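Local structure of phosphoenolpyruvate-protein phosphotransferase (Acinetobacter sp., 3CI6) at residues R53-L58 against L75-G80; Y48-R53 against R126-V131. The protein probably transfers, as the full-length enzyme of which this chain is the GAF domain, the phosphoryl group of phosphoenolpyruvate to a protein histidine with Mg(2+) as cofactor. All blocks are in the same frame, centred on the assembly; numbering follows the deposited sequence.

Contact 1: residues R53-L58 against L75-G80; sequences RNQRYL and LQLSEG. With P4G (1-ethoxy-2-(2-ethoxyethoxy)ethane), chain F.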
ATOM      1  N   ARG B  53      -3.664 -23.239   2.574  1.00 11.82           N
ATOM      2  CA  ARG B  53      -3.795 -24.646   2.232  1.00 11.68           C
ATOM      3  C   ARG B  53      -2.996 -25.567   3.158  1.00 11.05           C
ATOM      4  O   ARG B  53      -3.482 -26.603   3.620  1.00  9.43           O
ATOM      5  CB  ARG B  53      -3.254 -24.797   0.829  1.00 12.90           C
ATOM      6  CG  ARG B  53      -4.058 -25.512  -0.011  1.00 13.73           C
ATOM      7  CD  ARG B  53      -3.493 -25.495  -1.433  1.00 13.82           C
ATOM      8  NE  ARG B  53      -3.414 -26.865  -1.881  1.00 11.81           N
ATOM      9  CZ  ARG B  53      -3.553 -27.280  -3.129  1.00 11.40           C
ATOM     10  NH1 ARG B  53      -3.770 -26.425  -4.117  1.00  9.55           N
ATOM     11  NH2 ARG B  53      -3.457 -28.565  -3.379  1.00 10.60           N
ATOM     12  N   ASN B  54      -1.766 -25.150   3.455  1.00 10.10           N
ATOM     13  CA  ASN B  54      -0.871 -25.908   4.326  1.00 11.72           C
ATOM     14  C   ASN B  54      -0.808 -25.400   5.767  1.00 12.20           C
ATOM     15  O   ASN B  54      -0.038 -25.907   6.569  1.00 12.06           O
ATOM     16  CB  ASN B  54       0.529 -25.930   3.693  1.00 11.26           C
ATOM     17  CG  ASN B  54       0.546 -26.747   2.395  1.00 12.86           C
ATOM     18  OD1 ASN B  54       0.340 -27.946   2.445  1.00 14.72           O
ATOM     19  ND2 ASN B  54       0.754 -26.097   1.252  1.00 16.39           N
ATOM     20  N   GLN B  55      -1.621 -24.397   6.083  1.00 12.10           N
ATOM     21  CA  GLN B  55      -1.720 -23.838   7.430  1.00 12.51           C
ATOM     22  C   GLN B  55      -0.359 -23.510   8.038  1.00 11.53           C
ATOM     23  O   GLN B  55       0.043 -24.044   9.090  1.00 12.48           O
ATOM     24  CB  GLN B  55      -2.520 -24.778   8.331  1.00 13.89           C
ATOM     25  CG  GLN B  55      -4.014 -24.749   7.962  1.00 17.25           C
ATOM     26  CD  GLN B  55      -4.663 -23.388   8.192  1.00 21.25           C
ATOM     27  OE1 GLN B  55      -4.750 -22.920   9.330  1.00 25.12           O
ATOM     28  NE2 GLN B  55      -5.096 -22.734   7.116  1.00 24.46           N
ATOM     29  N   ARG B  56       0.390 -22.687   7.321  1.00  9.33           N
ATOM     30  CA  ARG B  56       1.722 -22.358   7.725  1.00  8.53           C
ATOM     31  C   ARG B  56       2.095 -21.036   7.068  1.00  6.81           C
ATOM     32  O   ARG B  56       1.471 -20.616   6.100  1.00  6.92           O
ATOM     33  CB  ARG B  56       2.709 -23.431   7.242  1.00  8.36           C
ATOM     34  CG  ARG B  56       2.785 -23.512   5.731  1.00 12.39           C
ATOM     35  CD  ARG B  56       3.745 -24.543   5.163  1.00 16.15           C
ATOM     36  NE  ARG B  56       3.762 -24.455   3.697  1.00 19.86           N
ATOM     37  CZ  ARG B  56       4.586 -25.161   2.922  1.00 24.56           C
ATOM     38  NH1 ARG B  56       4.523 -25.060   1.591  1.00 25.82           N
ATOM     39  NH2 ARG B  56       5.480 -25.970   3.482  1.00 27.04           N
ATOM     40  N   TYR B  57       3.152 -20.419   7.563  1.00  6.53           N
ATOM     41  CA  TYR B  57       3.797 -19.292   6.864  1.00  6.50           C
ATOM     42  C   TYR B  57       4.937 -19.841   6.035  1.00  6.80           C
ATOM     43  O   TYR B  57       5.746 -20.633   6.562  1.00  9.48           O
ATOM     44  CB  TYR B  57       4.330 -18.264   7.853  1.00  7.16           C
ATOM     45  CG  TYR B  57       3.264 -17.512   8.636  1.00  7.28           C
ATOM     46  CD1 TYR B  57       2.550 -16.491   8.059  1.00  9.76           C
ATOM     47  CD2 TYR B  57       3.028 -17.793   9.972  1.00  8.36           C
ATOM     48  CE1 TYR B  57       1.583 -15.802   8.760  1.00 11.74           C
ATOM     49  CE2 TYR B  57       2.074 -17.089  10.676  1.00  8.93           C
ATOM     50  CZ  TYR B  57       1.375 -16.085  10.070  1.00  9.79           C
ATOM     51  OH  TYR B  57       0.413 -15.380  10.757  1.00 11.88           O
ATOM     52  N   LEU B  58       5.046 -19.443   4.787  1.00  5.21           N
ATOM     53  CA  LEU B  58       6.123 -19.900   3.918  1.00  5.48           C
ATOM     54  C   LEU B  58       7.017 -18.738   3.539  1.00  5.58           C
ATOM     55  O   LEU B  58       6.533 -17.687   3.140  1.00  5.24           O
ATOM     56  CB  LEU B  58       5.559 -20.540   2.643  1.00  5.18           C
ATOM     57  CG  LEU B  58       6.535 -21.176   1.656  1.00  4.80           C
ATOM     58  CD1 LEU B  58       7.276 -22.376   2.300  1.00  6.92           C
ATOM     59  CD2 LEU B  58       5.780 -21.564   0.388  1.00  7.07           C
ATOM     60  N   LEU B  75       6.898 -21.977   8.813  1.00 10.89           N
ATOM     61  CA  LEU B  75       6.617 -21.819  10.225  1.00 10.47           C
ATOM     62  C   LEU B  75       5.163 -22.122  10.501  1.00 10.47           C
ATOM     63  O   LEU B  75       4.294 -21.746   9.719  1.00  9.42           O
ATOM     64  CB  LEU B  75       6.892 -20.376  10.672  1.00 11.28           C
ATOM     65  CG  LEU B  75       8.328 -19.874  10.492  1.00 14.56           C
ATOM     66  CD1 LEU B  75       8.504 -18.373  10.522  1.00 18.27           C
ATOM     67  CD2 LEU B  75       9.180 -20.538  11.579  1.00 18.46           C
ATOM     68  N   GLN B  76       4.865 -22.770  11.625  1.00 10.71           N
ATOM     69  CA  GLN B  76       3.465 -22.936  11.959  1.00 12.42           C
ATOM     70  C   GLN B  76       2.857 -21.597  12.379  1.00 12.32           C
ATOM     71  O   GLN B  76       3.558 -20.645  12.700  1.00 10.85           O
ATOM     72  CB  GLN B  76       3.273 -23.951  13.067  1.00 13.65           C
ATOM     73  CG  GLN B  76       3.776 -25.343  12.694  1.00 16.95           C
ATOM     74  CD  GLN B  76       3.024 -25.937  11.509  1.00 21.07           C
ATOM     75  OE1 GLN B  76       1.824 -26.231  11.594  1.00 26.80           O
ATOM     76  NE2 GLN B  76       3.734 -26.130  10.399  1.00 24.02           N
ATOM     77  N   LEU B  77       1.537 -21.526  12.356  1.00 12.84           N
ATOM     78  CA  LEU B  77       0.836 -20.266  12.527  1.00 14.05           C
ATOM     79  C   LEU B  77       1.036 -19.633  13.909  1.00 14.51           C
ATOM     80  O   LEU B  77       1.011 -18.428  14.032  1.00 14.84           O
ATOM     81  CB  LEU B  77      -0.646 -20.440  12.206  1.00 14.94           C
ATOM     82  CG  LEU B  77      -0.921 -20.710  10.727  1.00 16.76           C
ATOM     83  CD1 LEU B  77      -2.411 -20.768  10.535  1.00 19.93           C
ATOM     84  CD2 LEU B  77      -0.319 -19.661   9.790  1.00 16.77           C
ATOM     85  N   SER B  78       1.284 -20.445  14.919  1.00 14.96           N
ATOM     86  CA  SER B  78       1.524 -19.921  16.266  1.00 15.94           C
ATOM     87  C   SER B  78       2.990 -19.940  16.649  1.00 15.90           C
ATOM     88  O   SER B  78       3.326 -19.808  17.828  1.00 16.18           O
ATOM     89  CB  SER B  78       0.724 -20.750  17.273  1.00 16.35           C
ATOM     90  OG  SER B  78       1.119 -22.114  17.240  1.00 20.37           O
ATOM     91  N   GLU B  79       3.880 -20.089  15.666  1.00 14.56           N
ATOM     92  CA  GLU B  79       5.270 -20.420  15.952  1.00 14.66           C
ATOM     93  C   GLU B  79       6.152 -19.200  16.046  1.00 14.65           C
ATOM     94  O   GLU B  79       6.341 -18.482  15.052  1.00 14.01           O
ATOM     95  CB  GLU B  79       5.822 -21.379  14.888  1.00 14.64           C
ATOM     96  CG  GLU B  79       7.232 -21.829  15.158  1.00 14.93           C
ATOM     97  CD  GLU B  79       7.711 -22.944  14.238  1.00 16.94           C
ATOM     98  OE1 GLU B  79       6.961 -23.388  13.349  1.00 14.35           O
ATOM     99  OE2 GLU B  79       8.848 -23.438  14.457  1.00 19.22           O
ATOM    100  N   GLY B  80       6.726 -18.998  17.238  1.00 14.68           N
ATOM    101  CA  GLY B  80       7.790 -18.038  17.399  1.00 13.55           C
ATOM    102  C   GLY B  80       7.373 -16.585  17.202  1.00 12.41           C
ATOM    103  O   GLY B  80       6.191 -16.240  17.283  1.00 11.58           O
TER
HETATM  104  C8  P4G F 169      -1.394 -18.279  -4.521  1.00 26.71           C
HETATM  105  C7  P4G F 169      -0.814 -16.889  -4.330  1.00 29.17           C
HETATM  106  O4  P4G F 169      -0.722 -16.614  -2.944  1.00 31.73           O
HETATM  107  C6  P4G F 169       0.206 -17.499  -2.377  1.00 27.89           C
HETATM  108  C5  P4G F 169       0.587 -17.337  -0.933  1.00 30.10           C
HETATM  109  O3  P4G F 169       1.333 -18.446  -0.342  1.00 32.78           O
HETATM  110  C4  P4G F 169       1.742 -19.423  -1.251  1.00 29.84           C
HETATM  111  C3  P4G F 169       2.471 -20.437  -0.464  1.00 33.03           C
HETATM  112  O2  P4G F 169       2.524 -21.614  -1.253  1.00 36.94           O
HETATM  113  C2  P4G F 169       3.367 -21.434  -2.372  1.00 36.36           C
HETATM  114  C1  P4G F 169       2.824 -22.396  -3.424  1.00 37.92           C
HETATM  115  O   HOH W   1       0.923 -26.982   9.122  1.00 49.14           O
HETATM  116  O   HOH W   2       0.009 -24.061  11.620  1.00 27.15           O
HETATM  117  O   HOH W   3       0.061 -16.249  13.363  1.00 23.41           O

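Contact 2: residues Y48-R53 against R126-V131; sequences YLLDER and RKVMGV. With P4G (1-ethoxy-2-(2-ethoxyethoxy)ethane), chain F.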
ATOM      1  N   TYR B  48       7.298 -13.664   4.693  1.00  5.62           N
ATOM      2  CA  TYR B  48       6.646 -14.951   4.880  1.00  5.47           C
ATOM      3  C   TYR B  48       5.182 -14.752   4.569  1.00  6.63           C
ATOM      4  O   TYR B  48       4.503 -13.886   5.165  1.00  7.57           O
ATOM      5  CB  TYR B  48       6.823 -15.426   6.358  1.00  7.35           C
ATOM      6  CG  TYR B  48       8.228 -15.698   6.755  1.00  8.37           C
ATOM      7  CD1 TYR B  48       9.014 -14.657   7.197  1.00  9.53           C
ATOM      8  CD2 TYR B  48       8.798 -16.975   6.701  1.00 11.38           C
ATOM      9  CE1 TYR B  48      10.332 -14.840   7.560  1.00 11.24           C
ATOM     10  CE2 TYR B  48      10.119 -17.143   7.060  1.00 11.52           C
ATOM     11  CZ  TYR B  48      10.862 -16.068   7.485  1.00 12.09           C
ATOM     12  OH  TYR B  48      12.222 -16.178   7.855  1.00 15.42           O
ATOM     13  N   LEU B  49       4.622 -15.568   3.694  1.00  5.30           N
ATOM     14  CA  LEU B  49       3.207 -15.448   3.370  1.00  5.67           C
ATOM     15  C   LEU B  49       2.414 -16.565   4.008  1.00  6.57           C
ATOM     16  O   LEU B  49       2.879 -17.718   4.102  1.00  6.23           O
ATOM     17  CB  LEU B  49       2.956 -15.469   1.855  1.00  6.75           C
ATOM     18  CG  LEU B  49       3.512 -14.267   1.096  1.00  9.35           C
ATOM     19  CD1 LEU B  49       2.948 -14.341  -0.328  1.00 11.71           C
ATOM     20  CD2 LEU B  49       3.170 -12.955   1.815  1.00 11.89           C
ATOM     21  N   LEU B  50       1.238 -16.251   4.508  0.60  7.42           N
ATOM     22  CA  LEU B  50       0.377 -17.271   5.080  0.60  8.72           C
ATOM     23  C   LEU B  50      -0.189 -18.142   3.947  0.60  8.05           C
ATOM     24  O   LEU B  50      -0.900 -17.640   3.084  0.60  8.96           O
ATOM     25  CB  LEU B  50      -0.715 -16.594   5.932  0.60  8.49           C
ATOM     26  CG  LEU B  50      -1.303 -17.415   7.087  0.60  8.91           C
ATOM     27  CD1 LEU B  50      -2.244 -16.575   7.964  0.60 13.27           C
ATOM     28  CD2 LEU B  50      -1.991 -18.647   6.499  0.60 10.31           C
ATOM     29  N   ASP B  51       0.097 -19.457   3.996  1.00  8.82           N
ATOM     30  CA  ASP B  51      -0.276 -20.482   3.052  1.00 10.19           C
ATOM     31  C   ASP B  51      -1.452 -21.169   3.722  1.00 12.59           C
ATOM     32  O   ASP B  51      -1.284 -22.025   4.593  1.00 12.82           O
ATOM     33  CB  ASP B  51       0.905 -21.422   2.846  1.00 10.60           C
ATOM     34  CG  ASP B  51       0.569 -22.584   1.956  1.00 12.30           C
ATOM     35  OD1 ASP B  51      -0.622 -22.684   1.547  1.00 14.02           O
ATOM     36  OD2 ASP B  51       1.508 -23.322   1.635  1.00 14.37           O
ATOM     37  N   GLU B  52      -2.664 -20.806   3.349  0.60 13.70           N
ATOM     38  CA  GLU B  52      -3.801 -21.320   4.087  0.60 14.29           C
ATOM     39  C   GLU B  52      -4.078 -22.790   3.747  0.60 13.02           C
ATOM     40  O   GLU B  52      -4.652 -23.497   4.556  0.60 14.13           O
ATOM     41  CB  GLU B  52      -5.031 -20.460   3.840  0.60 15.24           C
ATOM     42  CG  GLU B  52      -5.927 -20.338   5.045  0.60 16.86           C
ATOM     43  CD  GLU B  52      -6.756 -19.068   5.022  0.60 17.40           C
ATOM     44  OE1 GLU B  52      -7.026 -18.549   3.910  0.60 20.90           O
ATOM     45  OE2 GLU B  52      -7.122 -18.603   6.119  0.60 21.63           O
ATOM     46  N   ARG B  53      -3.664 -23.239   2.574  1.00 11.82           N
ATOM     47  CA  ARG B  53      -3.795 -24.646   2.232  1.00 11.68           C
ATOM     48  C   ARG B  53      -2.996 -25.567   3.158  1.00 11.05           C
ATOM     49  O   ARG B  53      -3.482 -26.603   3.620  1.00  9.43           O
ATOM     50  CB  ARG B  53      -3.254 -24.797   0.829  1.00 12.90           C
ATOM     51  CG  ARG B  53      -4.058 -25.512  -0.011  1.00 13.73           C
ATOM     52  CD  ARG B  53      -3.493 -25.495  -1.433  1.00 13.82           C
ATOM     53  NE  ARG B  53      -3.414 -26.865  -1.881  1.00 11.81           N
ATOM     54  CZ  ARG B  53      -3.553 -27.280  -3.129  1.00 11.40           C
ATOM     55  NH1 ARG B  53      -3.770 -26.425  -4.117  1.00  9.55           N
ATOM     56  NH2 ARG B  53      -3.457 -28.565  -3.379  1.00 10.60           N
ATOM     57  N   ARG B 126      -8.821  -7.060   7.317  1.00  4.54           N
ATOM     58  CA  ARG B 126      -8.748  -7.654   8.650  1.00  5.72           C
ATOM     59  C   ARG B 126      -8.122  -9.045   8.721  1.00  5.39           C
ATOM     60  O   ARG B 126      -8.082  -9.620   9.808  1.00  7.43           O
ATOM     61  CB  ARG B 126     -10.110  -7.672   9.345  1.00  5.22           C
ATOM     62  CG  ARG B 126     -10.754  -6.272   9.454  1.00  5.75           C
ATOM     63  CD  ARG B 126     -12.074  -6.322  10.136  1.00  5.36           C
ATOM     64  NE  ARG B 126     -12.572  -4.961  10.404  1.00  2.78           N
ATOM     65  CZ  ARG B 126     -13.654  -4.715  11.116  1.00  2.37           C
ATOM     66  NH1 ARG B 126     -14.384  -5.698  11.587  1.00  2.93           N
ATOM     67  NH2 ARG B 126     -13.997  -3.474  11.352  1.00  3.02           N
ATOM     68  N   LYS B 127      -7.636  -9.587   7.605  1.00  6.09           N
ATOM     69  CA  LYS B 127      -7.025 -10.914   7.581  1.00  6.69           C
ATOM     70  C   LYS B 127      -5.503 -10.813   7.431  1.00  6.60           C
ATOM     71  O   LYS B 127      -4.997 -10.000   6.674  1.00  6.39           O
ATOM     72  CB  LYS B 127      -7.580 -11.719   6.404  1.00  6.62           C
ATOM     73  CG  LYS B 127      -7.096 -13.144   6.258  1.00 10.20           C
ATOM     74  CD  LYS B 127      -7.845 -13.823   5.105  1.00 11.93           C
ATOM     75  CE  LYS B 127      -7.351 -15.225   4.866  1.00 16.14           C
ATOM     76  NZ  LYS B 127      -7.309 -16.003   6.115  1.00 20.26           N
ATOM     77  N   VAL B 128      -4.768 -11.647   8.163  1.00  7.43           N
ATOM     78  CA  VAL B 128      -3.314 -11.685   8.035  1.00  6.90           C
ATOM     79  C   VAL B 128      -2.912 -12.443   6.782  1.00  6.75           C
ATOM     80  O   VAL B 128      -3.319 -13.592   6.594  1.00  9.28           O
ATOM     81  CB  VAL B 128      -2.667 -12.367   9.248  1.00  8.42           C
ATOM     82  CG1 VAL B 128      -1.205 -12.581   8.975  1.00  9.90           C
ATOM     83  CG2 VAL B 128      -2.847 -11.485  10.456  1.00 13.63           C
HETATM   84  N   MSE B 129      -2.235 -11.744   5.889  1.00  5.17           N
HETATM   85  CA  MSE B 129      -1.752 -12.297   4.654  1.00  5.81           C
HETATM   86  C   MSE B 129      -0.314 -12.797   4.787  1.00  4.74           C
HETATM   87  O   MSE B 129       0.142 -13.599   3.987  1.00  3.76           O
HETATM   88  CB  MSE B 129      -1.766 -11.251   3.528  1.00  7.35           C
HETATM   89  CG  MSE B 129      -3.097 -10.607   3.134  1.00  7.91           C
HETATM   90 SE   MSE B 129      -4.173 -11.822   2.146  1.00 20.65          SE
HETATM   91  CE  MSE B 129      -4.995 -12.134   3.613  1.00  2.10           C
ATOM     92  N   GLY B 130       0.417 -12.302   5.787  1.00  4.88           N
ATOM     93  CA  GLY B 130       1.862 -12.621   5.893  1.00  4.77           C
ATOM     94  C   GLY B 130       2.520 -11.735   6.919  1.00  4.45           C
ATOM     95  O   GLY B 130       1.845 -10.968   7.595  1.00  5.16           O
ATOM     96  N   VAL B 131       3.826 -11.891   7.034  1.00  4.25           N
ATOM     97  CA  VAL B 131       4.646 -11.141   7.969  1.00  4.46           C
ATOM     98  C   VAL B 131       5.938 -10.777   7.268  1.00  5.31           C
ATOM     99  O   VAL B 131       6.602 -11.604   6.694  1.00  5.28           O
ATOM    100  CB  VAL B 131       4.947 -11.959   9.241  1.00  4.69           C
ATOM    101  CG1 VAL B 131       5.905 -11.151  10.135  1.00  5.89           C
ATOM    102  CG2 VAL B 131       3.648 -12.352   9.965  1.00  5.65           C
TER
HETATM  103  C8  P4G F 169      -1.394 -18.279  -4.521  1.00 26.71           C
HETATM  104  C7  P4G F 169      -0.814 -16.889  -4.330  1.00 29.17           C
HETATM  105  O4  P4G F 169      -0.722 -16.614  -2.944  1.00 31.73           O
HETATM  106  C6  P4G F 169       0.206 -17.499  -2.377  1.00 27.89           C
HETATM  107  C5  P4G F 169       0.587 -17.337  -0.933  1.00 30.10           C
HETATM  108  O3  P4G F 169       1.333 -18.446  -0.342  1.00 32.78           O
HETATM  109  C4  P4G F 169       1.742 -19.423  -1.251  1.00 29.84           C
HETATM  110  C3  P4G F 169       2.471 -20.437  -0.464  1.00 33.03           C
HETATM  111  O2  P4G F 169       2.524 -21.614  -1.253  1.00 36.94           O
HETATM  112  C2  P4G F 169       3.367 -21.434  -2.372  1.00 36.36           C
HETATM  113  C1  P4G F 169       2.824 -22.396  -3.424  1.00 37.92           C
HETATM  114  O   HOH W   4      -0.853 -15.183   1.841  1.00 15.67           O

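Contact 1: residues R53-L58 against L75-G80
Two reciprocal backbone hydrogen bonds join the short edge strand that includes Leu75 to the start of strand 56-63, making an antiparallel pair of Tyr57 and Leu75. Tyr57 N donates to Leu75 O at 2.8 Å and Leu75 N to Tyr57 O at 2.9 Å, both nearly straight and each donor in the plane of the carbonyl it meets. Side-chain packing centres on Leu77. Its CG stands anti to the carbonyl carbon (chi1 -68°), and from there the two methyls part: CD2 lies over one face of the Tyr57 ring, 3.9 Å from the centroid and displaced toward CE2, a CH-pi contact, while CD1 comes within 3.4 Å of Gln55 OE1. The amide nitrogen of Gln55, NE2, is turned the other way and bonds to Glu52 O. Waters bridge the two segments beside the pair. One donates to both Gln55 O and Gln76 OE1 and accepts from Leu77 N; another accepts a hydrogen bond from Tyr57 OH and donates to Leu77 O at 2.5 Å. This water lies in the plane of the ring at its edge, linking the hydroxyl to the backbone at Leu77. Past the pair, residues 76-79 form a type I turn, in which Gln76 N reaches Glu79 OE1 at 2.8 Å. Chemically, a single hydrogen-bonded pair makes the direct backbone link within these segments, water bridges beside it, and a leucine methyl rests on one tyrosine face.

Contact 2: residues Y48-R53 against R126-V131
The central antiparallel sheet of the GAF domain brings together two strands far apart in the sequence, 44-51 and 127-136, and a classic beta bulge interrupts the second where Met129 and Gly130 both face Val122. Tyr48 and Val131 form the regular pair: Tyr48 N donates to Val131 O at 3.0 Å and Val131 N to Tyr48 O at 2.8 Å, each donor in the carbonyl plane. Val131 O also lies in the plane of the Tyr48 ring, at its edge. Next to it, Leu49 and Gly130 approach to 4.0 Å between CA atoms; Gly130 has no side chain, and Tyr48 O comes to 3.0 Å from its CA. At the bulge the bonding is less regular. Leu50 N reaches Met129 O at 2.9 Å from above the carbonyl plane, 42° out of it, and a water donates to both Met129 O and Leu50 O. Leu50 CG is anti to the backbone N (chi1 -153°), which brings CD1 to 3.5 Å from Val128 O and alongside Val128 CG1. Beyond the strand pairing, Glu52 and Lys127 meet tip to tip in a salt bridge, Lys127 NZ standing 2.6 Å from OE2 of Glu52 and above its carboxylate plane. Helix 144-167 covers the side of Leu49 and Met129 (selenomethionine) through Ile161, Tyr57 of strand 56-63 packs on Leu50 and Val128, and strand 116-124 borders the bulge on its other flank.

In the fold
Contact 1 is nested in the chain loop that contact 2 closes, and their centres lie 9 Å apart in one sheet, where strand 44-51 stands between 56-63 and 127-136. The turn at Arg53, shared by both, joins strands 44-51 and 56-63; Leu58 N lies 2.9 Å from Leu49 O, a probable hydrogen bond. At the turn, Gln55 and Arg56 both face Asp51 in a G1 beta bulge, and Arg56 NE makes a salt bridge of 3.3 Å to Asp51 OD2. Leu77 CD2 packs on Leu50 CG at 3.6 Å. Each contact gives part of the P4G pocket: Leu58 from contact 1, whose CD2 lies 3.6 Å from C3 of the ligand, and Leu49 and Asp51 from contact 2.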